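Local coordinates for protein O-methyltransferase (Burkholderia thailandensis, PDB 3MCZ) that probably transfers methyl groups from S-adenosylmethionine to hydroxyl groups of its substrate, working as a dimer like other members of its O-methyltransferase family, at residues 48-51 and 52-55; 103-107 and 108-112; 148-151 and 152-156; 305-308 and 309-312. All coordinates share one frame; numbering follows the deposited sequence. Where two conformers were deposited one is given.

Contact 1: 48-51 and 52-55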
loop_
_atom_site.group_PDB
_atom_site.type_symbol
_atom_site.label_atom_id
_atom_site.label_comp_id
_atom_site.label_asym_id
_atom_site.label_seq_id
_atom_site.Cartn_x
_atom_site.Cartn_y
_atom_site.Cartn_z
ATOM N N LYS A 48 -0.688 17.457 -8.805
ATOM C CA LYS A 48 -1.823 17.872 -9.652
ATOM C C LYS A 48 -1.603 17.543 -11.151
ATOM O O LYS A 48 -1.884 18.363 -12.036
ATOM C CB LYS A 48 -2.152 19.370 -9.473
ATOM C CG LYS A 48 -2.421 19.771 -8.025
ATOM C CD LYS A 48 -2.591 21.294 -7.872
ATOM C CE LYS A 48 -2.957 21.638 -6.416
ATOM N NZ LYS A 48 -1.800 21.417 -5.481
ATOM N N LEU A 49 -1.088 16.354 -11.425
ATOM C CA LEU A 49 -0.814 15.941 -12.798
ATOM C C LEU A 49 -2.094 15.892 -13.624
ATOM O O LEU A 49 -2.113 16.240 -14.804
ATOM C CB LEU A 49 -0.142 14.560 -12.787
ATOM C CG LEU A 49 0.185 13.929 -14.136
ATOM C CD1 LEU A 49 1.199 14.760 -14.915
ATOM C CD2 LEU A 49 0.704 12.498 -13.930
ATOM N N PHE A 50 -3.181 15.465 -12.995
ATOM C CA PHE A 50 -4.439 15.240 -13.721
ATOM C C PHE A 50 -5.171 16.519 -14.155
ATOM O O PHE A 50 -6.082 16.474 -15.000
ATOM C CB PHE A 50 -5.366 14.346 -12.909
ATOM C CG PHE A 50 -4.772 13.019 -12.577
ATOM C CD1 PHE A 50 -4.400 12.142 -13.574
ATOM C CD2 PHE A 50 -4.573 12.637 -11.237
ATOM C CE1 PHE A 50 -3.859 10.894 -13.247
ATOM C CE2 PHE A 50 -4.035 11.400 -10.912
ATOM C CZ PHE A 50 -3.674 10.527 -11.924
ATOM N N ASP A 51 -4.768 17.647 -13.582
ATOM C CA ASP A 51 -5.254 18.938 -14.024
ATOM C C ASP A 51 -4.660 19.248 -15.395
ATOM O O ASP A 51 -5.333 19.851 -16.232
ATOM C CB ASP A 51 -4.887 20.038 -13.018
ATOM C CG ASP A 51 -5.838 20.087 -11.827
ATOM O OD1 ASP A 51 -6.434 19.048 -11.469
ATOM O OD2 ASP A 51 -6.009 21.182 -11.252
ATOM N N LEU A 52 -3.403 18.860 -15.622
ATOM C CA LEU A 52 -2.762 19.068 -16.937
ATOM C C LEU A 52 -3.390 18.192 -18.016
ATOM O O LEU A 52 -3.603 18.639 -19.151
ATOM C CB LEU A 52 -1.252 18.807 -16.876
ATOM C CG LEU A 52 -0.451 19.218 -18.124
ATOM C CD1 LEU A 52 -0.398 20.750 -18.308
ATOM C CD2 LEU A 52 0.957 18.628 -18.072
ATOM N N THR A 53 -3.708 16.949 -17.653
ATOM C CA THR A 53 -4.228 15.970 -18.593
ATOM C C THR A 53 -5.762 16.017 -18.743
ATOM O O THR A 53 -6.353 15.088 -19.272
ATOM C CB THR A 53 -3.740 14.523 -18.204
ATOM O OG1 THR A 53 -4.020 14.254 -16.824
ATOM C CG2 THR A 53 -2.239 14.390 -18.412
ATOM N N GLN A 54 -6.404 17.106 -18.312
ATOM C CA GLN A 54 -7.822 17.351 -18.648
ATOM C C GLN A 54 -7.998 17.452 -20.160
ATOM O O GLN A 54 -9.067 17.148 -20.705
ATOM C CB GLN A 54 -8.344 18.620 -17.984
ATOM C CG GLN A 54 -8.715 18.428 -16.500
ATOM C CD GLN A 54 -9.329 19.690 -15.906
ATOM O OE1 GLN A 54 -8.681 20.746 -15.864
ATOM N NE2 GLN A 54 -10.589 19.591 -15.457
ATOM N N THR A 55 -6.943 17.870 -20.836
ATOM C CA THR A 55 -6.878 17.690 -22.273
ATOM C C THR A 55 -5.639 16.861 -22.643
ATOM O O THR A 55 -4.714 16.714 -21.841
ATOM C CB THR A 55 -6.954 19.038 -23.002
ATOM O OG1 THR A 55 -7.032 18.792 -24.403
ATOM C CG2 THR A 55 -5.755 19.930 -22.671
#

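Contact 2: 103-107 and 108-112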
loop_
_atom_site.group_PDB
_atom_site.type_symbol
_atom_site.label_atom_id
_atom_site.label_comp_id
_atom_site.label_asym_id
_atom_site.label_seq_id
_atom_site.Cartn_x
_atom_site.Cartn_y
_atom_site.Cartn_z
ATOM N N LEU A 103 -10.475 13.278 -9.509
ATOM C CA LEU A 103 -9.054 13.584 -9.311
ATOM C C LEU A 103 -8.611 14.901 -9.955
ATOM O O LEU A 103 -7.414 15.190 -10.024
ATOM C CB LEU A 103 -8.207 12.426 -9.841
ATOM C CG LEU A 103 -8.377 11.069 -9.140
ATOM C CD1 LEU A 103 -7.495 9.999 -9.852
ATOM C CD2 LEU A 103 -8.078 11.197 -7.636
ATOM N N THR A 104 -9.571 15.698 -10.430
ATOM C CA THR A 104 -9.297 17.027 -10.941
ATOM C C THR A 104 -9.706 18.067 -9.887
ATOM O O THR A 104 -10.803 17.982 -9.321
ATOM C CB THR A 104 -10.039 17.303 -12.283
ATOM O OG1 THR A 104 -11.454 17.085 -12.146
ATOM C CG2 THR A 104 -9.471 16.399 -13.380
ATOM N N THR A 105 -8.834 19.043 -9.636
ATOM C CA THR A 105 -9.036 19.988 -8.531
ATOM C C THR A 105 -10.323 20.837 -8.682
ATOM O O THR A 105 -10.898 21.292 -7.698
ATOM C CB THR A 105 -7.842 20.961 -8.400
ATOM O OG1 THR A 105 -7.765 21.743 -9.584
ATOM C CG2 THR A 105 -6.538 20.228 -8.221
ATOM N N THR A 106 -10.770 21.011 -9.915
ATOM C CA THR A 106 -11.929 21.826 -10.211
ATOM C C THR A 106 -13.232 21.042 -10.082
ATOM O O THR A 106 -14.303 21.637 -10.215
ATOM C CB THR A 106 -11.829 22.387 -11.657
ATOM O OG1 THR A 106 -11.476 21.329 -12.580
ATOM C CG2 THR A 106 -10.753 23.472 -11.734
ATOM N N SER A 107 -13.178 19.728 -9.852
ATOM C CA SER A 107 -14.415 18.958 -9.822
ATOM C C SER A 107 -15.079 19.083 -8.482
ATOM O O SER A 107 -14.430 18.945 -7.439
ATOM C CB SER A 107 -14.211 17.485 -10.114
ATOM O OG SER A 107 -15.390 16.756 -9.793
ATOM N N ALA A 108 -16.395 19.261 -8.505
ATOM C CA ALA A 108 -17.194 19.220 -7.282
ATOM C C ALA A 108 -17.035 17.896 -6.502
ATOM O O ALA A 108 -17.290 17.852 -5.308
ATOM C CB ALA A 108 -18.696 19.503 -7.602
ATOM N N ASP A 109 -16.630 16.820 -7.185
ATOM C CA ASP A 109 -16.482 15.518 -6.555
ATOM C C ASP A 109 -15.034 15.188 -6.229
ATOM O O ASP A 109 -14.737 14.063 -5.835
ATOM C CB ASP A 109 -17.032 14.427 -7.470
ATOM C CG ASP A 109 -18.529 14.506 -7.658
ATOM O OD1 ASP A 109 -19.234 14.915 -6.710
ATOM O OD2 ASP A 109 -18.995 14.114 -8.757
ATOM N N TYR A 110 -14.145 16.163 -6.352
ATOM C CA TYR A 110 -12.713 15.960 -6.114
ATOM C C TYR A 110 -12.440 15.302 -4.770
ATOM O O TYR A 110 -12.917 15.780 -3.756
ATOM C CB TYR A 110 -12.024 17.306 -6.160
ATOM C CG TYR A 110 -10.522 17.356 -6.020
ATOM C CD1 TYR A 110 -9.683 16.528 -6.774
ATOM C CD2 TYR A 110 -9.930 18.292 -5.175
ATOM C CE1 TYR A 110 -8.295 16.629 -6.652
ATOM C CE2 TYR A 110 -8.576 18.404 -5.056
ATOM C CZ TYR A 110 -7.750 17.577 -5.793
ATOM O OH TYR A 110 -6.378 17.701 -5.663
ATOM N N ILE A 111 -11.660 14.217 -4.756
ATOM C CA ILE A 111 -11.309 13.539 -3.475
ATOM C C ILE A 111 -9.904 13.908 -2.988
ATOM O O ILE A 111 -9.310 13.211 -2.185
ATOM C CB ILE A 111 -11.475 12.022 -3.557
ATOM C CG1 ILE A 111 -10.443 11.427 -4.518
ATOM C CG2 ILE A 111 -12.905 11.648 -3.983
ATOM C CD1 ILE A 111 -10.208 9.956 -4.328
ATOM N N GLY A 112 -9.378 15.037 -3.435
ATOM C CA GLY A 112 -8.034 15.455 -3.016
ATOM C C GLY A 112 -7.803 15.338 -1.511
ATOM O O GLY A 112 -6.818 14.745 -1.066
#

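Contact 3: 148-151 and 152-156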
loop_
_atom_site.group_PDB
_atom_site.type_symbol
_atom_site.label_atom_id
_atom_site.label_comp_id
_atom_site.label_asym_id
_atom_site.label_seq_id
_atom_site.Cartn_x
_atom_site.Cartn_y
_atom_site.Cartn_z
ATOM N N HIS A 148 -0.165 22.364 14.941
ATOM C CA HIS A 148 0.814 23.034 14.080
ATOM C C HIS A 148 0.678 22.653 12.597
ATOM O O HIS A 148 1.132 23.407 11.703
ATOM C CB HIS A 148 2.236 22.706 14.560
ATOM C CG HIS A 148 2.563 21.239 14.559
ATOM N ND1 HIS A 148 3.036 20.579 13.445
ATOM C CD2 HIS A 148 2.468 20.307 15.538
ATOM C CE1 HIS A 148 3.233 19.303 13.744
ATOM N NE2 HIS A 148 2.894 19.111 15.007
ATOM N N ASP A 149 0.092 21.477 12.326
ATOM C CA ASP A 149 0.026 20.970 10.943
ATOM C C ASP A 149 -1.394 21.250 10.430
ATOM O O ASP A 149 -2.295 20.375 10.474
ATOM C CB ASP A 149 0.409 19.483 10.870
ATOM C CG ASP A 149 0.658 18.997 9.461
ATOM O OD1 ASP A 149 0.245 19.653 8.477
ATOM O OD2 ASP A 149 1.285 17.925 9.326
ATOM N N THR A 150 -1.593 22.500 10.016
ATOM C CA THR A 150 -2.889 22.958 9.490
ATOM C C THR A 150 -3.305 22.148 8.271
ATOM O O THR A 150 -4.481 21.815 8.123
ATOM C CB THR A 150 -2.866 24.452 9.127
ATOM O OG1 THR A 150 -2.523 25.197 10.298
ATOM C CG2 THR A 150 -4.248 24.927 8.640
ATOM N N ARG A 151 -2.335 21.816 7.428
ATOM C CA ARG A 151 -2.558 20.997 6.250
ATOM C C ARG A 151 -3.164 19.640 6.638
ATOM O O ARG A 151 -4.163 19.212 6.057
ATOM C CB ARG A 151 -1.234 20.787 5.480
ATOM C CG ARG A 151 -1.358 20.073 4.157
ATOM C CD ARG A 151 -0.001 19.581 3.610
ATOM N NE ARG A 151 -0.155 18.848 2.345
ATOM C CZ ARG A 151 0.837 18.581 1.489
ATOM N NH1 ARG A 151 2.090 18.958 1.764
ATOM N NH2 ARG A 151 0.579 17.925 0.349
ATOM N N ALA A 152 -2.561 18.965 7.613
ATOM C CA ALA A 152 -3.028 17.642 8.001
ATOM C C ALA A 152 -4.375 17.727 8.748
ATOM O O ALA A 152 -5.223 16.841 8.592
ATOM C CB ALA A 152 -1.958 16.912 8.839
ATOM N N ARG A 153 -4.550 18.770 9.561
ATOM C CA ARG A 153 -5.816 18.990 10.270
ATOM C C ARG A 153 -6.950 19.209 9.266
ATOM O O ARG A 153 -8.001 18.573 9.356
ATOM C CB ARG A 153 -5.728 20.201 11.215
ATOM C CG ARG A 153 -7.021 20.484 11.984
ATOM C CD ARG A 153 -7.047 21.910 12.525
ATOM N NE ARG A 153 -7.289 22.896 11.471
ATOM C CZ ARG A 153 -7.378 24.205 11.690
ATOM N NH1 ARG A 153 -7.230 24.680 12.921
ATOM N NH2 ARG A 153 -7.599 25.034 10.679
ATOM N N ASP A 154 -6.726 20.096 8.302
ATOM C CA ASP A 154 -7.742 20.431 7.298
ATOM C C ASP A 154 -8.050 19.265 6.327
ATOM O O ASP A 154 -9.215 19.038 5.972
ATOM C CB ASP A 154 -7.327 21.673 6.519
ATOM C CG ASP A 154 -7.332 22.935 7.368
ATOM O OD1 ASP A 154 -7.759 22.899 8.556
ATOM O OD2 ASP A 154 -6.902 23.977 6.827
ATOM N N ALA A 155 -7.020 18.527 5.917
ATOM C CA ALA A 155 -7.206 17.343 5.094
ATOM C C ALA A 155 -8.052 16.309 5.835
ATOM O O ALA A 155 -8.996 15.741 5.274
ATOM C CB ALA A 155 -5.859 16.740 4.681
ATOM N N PHE A 156 -7.715 16.076 7.094
ATOM C CA PHE A 156 -8.443 15.122 7.913
ATOM C C PHE A 156 -9.903 15.572 8.042
ATOM O O PHE A 156 -10.798 14.781 7.763
ATOM C CB PHE A 156 -7.810 14.961 9.296
ATOM C CG PHE A 156 -8.629 14.116 10.230
ATOM C CD1 PHE A 156 -8.634 12.737 10.107
ATOM C CD2 PHE A 156 -9.428 14.700 11.194
ATOM C CE1 PHE A 156 -9.399 11.933 10.964
ATOM C CE2 PHE A 156 -10.209 13.904 12.052
ATOM C CZ PHE A 156 -10.171 12.524 11.933
#

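Contact 4: 305-308 and 309-312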
loop_
_atom_site.group_PDB
_atom_site.type_symbol
_atom_site.label_atom_id
_atom_site.label_comp_id
_atom_site.label_asym_id
_atom_site.label_seq_id
_atom_site.Cartn_x
_atom_site.Cartn_y
_atom_site.Cartn_z
ATOM N N LEU A 305 -6.943 -0.945 14.651
ATOM C CA LEU A 305 -5.523 -0.700 14.527
ATOM C C LEU A 305 -5.203 0.659 13.898
ATOM O O LEU A 305 -4.253 1.333 14.313
ATOM C CB LEU A 305 -4.861 -1.854 13.735
ATOM C CG LEU A 305 -3.316 -1.787 13.623
ATOM C CD1 LEU A 305 -2.671 -1.949 15.026
ATOM C CD2 LEU A 305 -2.772 -2.814 12.641
ATOM N N HIS A 306 -5.951 1.040 12.861
ATOM C CA HIS A 306 -5.813 2.346 12.223
ATOM C C HIS A 306 -5.930 3.460 13.279
ATOM O O HIS A 306 -5.116 4.393 13.333
ATOM C CB HIS A 306 -6.882 2.448 11.142
ATOM C CG HIS A 306 -6.693 3.562 10.162
ATOM N ND1 HIS A 306 -7.409 3.623 8.987
ATOM C CD2 HIS A 306 -5.875 4.635 10.162
ATOM C CE1 HIS A 306 -7.048 4.704 8.312
ATOM N NE2 HIS A 306 -6.128 5.345 9.013
HETATM N N MSE A 307 -6.913 3.346 14.142
HETATM C CA MSE A 307 -7.165 4.375 15.152
HETATM C C MSE A 307 -6.079 4.373 16.213
HETATM O O MSE A 307 -5.694 5.434 16.658
HETATM C CB MSE A 307 -8.545 4.185 15.799
HETATM C CG MSE A 307 -9.730 4.436 14.859
HETATM SE SE MSE A 307 -9.681 6.167 13.959
HETATM C CE MSE A 307 -8.960 7.222 15.407
HETATM N N MSE A 308 -5.553 3.196 16.554
HETATM C CA MSE A 308 -4.395 3.070 17.448
HETATM C C MSE A 308 -3.171 3.749 16.846
HETATM O O MSE A 308 -2.387 4.406 17.562
HETATM C CB MSE A 308 -4.108 1.578 17.717
HETATM C CG MSE A 308 -3.096 1.319 18.809
HETATM SE SE MSE A 308 -2.147 -0.281 18.538
HETATM C CE MSE A 308 -0.896 0.454 17.495
ATOM N N VAL A 309 -2.980 3.633 15.528
ATOM C CA VAL A 309 -1.856 4.375 14.939
ATOM C C VAL A 309 -2.101 5.900 15.054
ATOM O O VAL A 309 -1.148 6.661 15.346
ATOM C CB VAL A 309 -1.554 3.942 13.490
ATOM C CG1 VAL A 309 -0.563 4.907 12.804
ATOM C CG2 VAL A 309 -1.029 2.484 13.488
ATOM N N ASN A 310 -3.326 6.330 14.783
ATOM C CA ASN A 310 -3.674 7.753 14.765
ATOM C C ASN A 310 -3.657 8.461 16.118
ATOM O O ASN A 310 -3.311 9.620 16.186
ATOM C CB ASN A 310 -5.055 8.007 14.170
ATOM C CG ASN A 310 -5.116 7.815 12.646
ATOM O OD1 ASN A 310 -4.097 7.618 11.968
ATOM N ND2 ASN A 310 -6.365 7.819 12.114
ATOM N N THR A 311 -4.073 7.792 17.173
ATOM C CA THR A 311 -4.164 8.442 18.483
ATOM C C THR A 311 -3.830 7.448 19.617
ATOM O O THR A 311 -4.145 6.242 19.512
ATOM C CB THR A 311 -5.588 9.095 18.642
ATOM O OG1 THR A 311 -5.534 10.089 19.663
ATOM C CG2 THR A 311 -6.653 8.102 18.970
ATOM N N ASN A 312 -3.291 7.953 20.723
ATOM C CA ASN A 312 -2.803 7.084 21.807
ATOM C C ASN A 312 -3.813 6.009 22.233
ATOM O O ASN A 312 -3.480 4.853 22.276
ATOM C CB ASN A 312 -2.460 7.934 23.046
ATOM C CG ASN A 312 -1.632 7.181 24.090
ATOM O OD1 ASN A 312 -0.994 6.178 23.806
ATOM N ND2 ASN A 312 -1.688 7.660 25.336
HETATM O O HOH W 1 -1.622 4.460 20.092
#

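Contact 1: 48-51 and 52-55
The backbone from Leu49 to Thr53 makes a single short helical turn, with the carbonyl oxygen of Leu49 receiving two weak hydrogen bonds. Leu52 N lies 3.0 Å from Leu49 O, in a bond bent to 128°. Thr53 N lies 3.3 Å from Leu49 O, and its bond is straighter. Lys48 stands just before the turn, its positive phi belonging to the Schellman motif that ends the preceding helix. Thr53 turns its hydroxyl back along the turn. With OG1 lodged between its own N and carbonyl carbon (chi1 51°), that oxygen lies 3.3 Å from Phe50 CA. Thr53 OG1 also meets the Phe50 ring at its edge, near the ring plane, 3.9 Å from CD1, and the two side chains run side by side in the same direction. The hydroxyl hydrogen-bonds Asn95, whose amide nitrogen also binds Phe50 O. On the outer side Gln54 reaches back along the chain, its CG 3.6 Å from Phe50 O, while its NE2 bonds Glu100. Asp51 hydrogen-bonds Thr105 through OD2. Leu49 and Leu52 pack against helix 59-66, and Leu49 continues onto helix 70-82, whereas Phe50 lies against helix 97-103. The turn thus divides its chemistry: leucine and phenylalanine face the helices of the dimerisation domain, and the polar ends of Asp51, Thr53 and Gln54 bind other parts of the chain. With only weak bonds inside it, the turn appears to owe much of its fixed shape to these outward bonds, with Asn95 bonding both Phe50 O and Thr53.

Contact 2: 103-107 and 108-112
Two type I beta turns in succession, Thr104 to Ser107 and Ser107 to Tyr110, carry the chain from helix 97-103 to helix 112-119, and Ser107 and Tyr110 meet across the second of them. Tyr110 N donates to Ser107 O at 3.0 Å. Ser107 also accepts with its side chain: OG takes the N-H of Asp109 at 2.9 Å, in an ST turn superposed on the beta turn. The rotation of Ser107 that sets OG opposite its own N (chi1 168°) brings the oxygen forward over the following residues, and the same hydroxyl bonds Arg101 O. Tyr110 folds its ring back over the first turn. Thr105 CA sits above the ring, 3.6 Å from its centroid and 2° off the normal, a CH-pi contact, while Gly112 N covers the opposite face. Backbone atoms thus lie over both faces of the ring. Leu103 lies at the edge of the ring, with its carbonyl C 3.7 Å from Tyr110 CE1. The Thr105 side chain lies alongside the ring, pointing the same way, with CG2 3.6 Å from Tyr110 OH. Beyond the ring Leu103 CD2 meets Ile111 CG1 at 3.9 Å, and both side chains also pack on the second subunit, against its Leu28 and Val25. Asp109 forms a salt bridge with Arg101. The arrangement is that of a compact helix-to-helix connection, in which consecutive type I turns, the second reinforced by an ST turn, end at Ile111, the N-cap residue of helix 112-119.

Contact 3: 148-151 and 152-156
Asp149 sets its carboxylate against the methyl group of Ala152, its CG 3.4 Å from Ala152 CB. With chi1 at -167°, the group swings forward so that OD1 accepts from Ala152 N at 3.0 Å. The N-H reaches that oxygen from above the carboxylate plane, 66° out of it, and the other oxygen, OD2, is engaged by Arg145 in a salt bridge. At the next position Thr150 lies beside Asp154, one turn later, and points the same way, the methyl CG2 of Thr150 3.4 Å from Asp154 OD2. The contact is the start of helix 150-172, with Asp149 as its N-cap. The carboxylate of Asp149 at the helix start would be expected to suit the helix dipole. The regular bonds begin with Arg153 N to Asp149 O at 2.9 Å, followed by Asp154 N to Thr150 O at 2.8 Å. In the Arg153 conformer given, one of two deposited, the guanidinium grips Asp154 side-on, a grip less certain for that reason. Its NE and NH2 both bind Asp154 OD1, each at 3.0 Å, with that oxygen in the guanidinium plane. Arg151, extended from CG to NE, goes the other way to a salt bridge with Glu116 of helix 112-119, against which Ala155 also packs.

Contact 4: 305-308 and 309-312
His306 brings CD2 of its imidazole obliquely to the side-chain amide of Asn310 one helical turn later, 3.8 Å from Asn310 ND2, with ring and amide planes 66° apart. The histidine swings its ring along the helix by placing CG opposite the backbone N (chi1 -166°), and the amide folds back over the preceding turn, its CG 3.5 Å from His306 O. Met307, a selenomethionine, also nears the amide, roughly at right angles to the histidine's approach; its chain bends at chi2 and chi3 so that SE passes 4.1 Å from Asn310 ND2. All this happens in the last turn of helix 298-310, the helix that follows strand 281-288 of the Rossmann-like methyltransferase sheet. Here Asn310 N binds His306 O at 3.0 Å, and Thr311 N binds Met307 O at 2.9 Å. Thr311 then leaves helical geometry and turns its hydroxyl to Glu143. Its CG2 rests 3.7 Å from Met307 O. A water lies 2.6 Å from Met308 O; it is also near the carbonyl oxygen of Asn312 and may link the two. The selenomethionine Met308 and Val309 pack on helix 128-132. Leu305 and His306 reach Ile40 and Arg36 of the second subunit, and Asn312 OD1 bonds Lys72 of that same subunit.

In the fold
Contacts 1 and 2 are neighbours, centres about 11 Å apart, and touch directly: Leu103 of contact 2 packs on Phe50, so the two turns pack on one another near the end of the dimerisation region. Contacts 3 and 4, whose centres lie about 17 Å apart, both belong to the methyltransferase domain, one opening helix 150-172 and the other closing helix 298-310. Burial differs: contact 4 is largely buried and its side-chain packing uses methionine (as selenomethionine), imidazole and amide groups, whereas the other three are partly exposed; charged groups are prominent in contact 3. Contacts 2 and 4, on opposite sides of the chain's centre, both meet the second subunit.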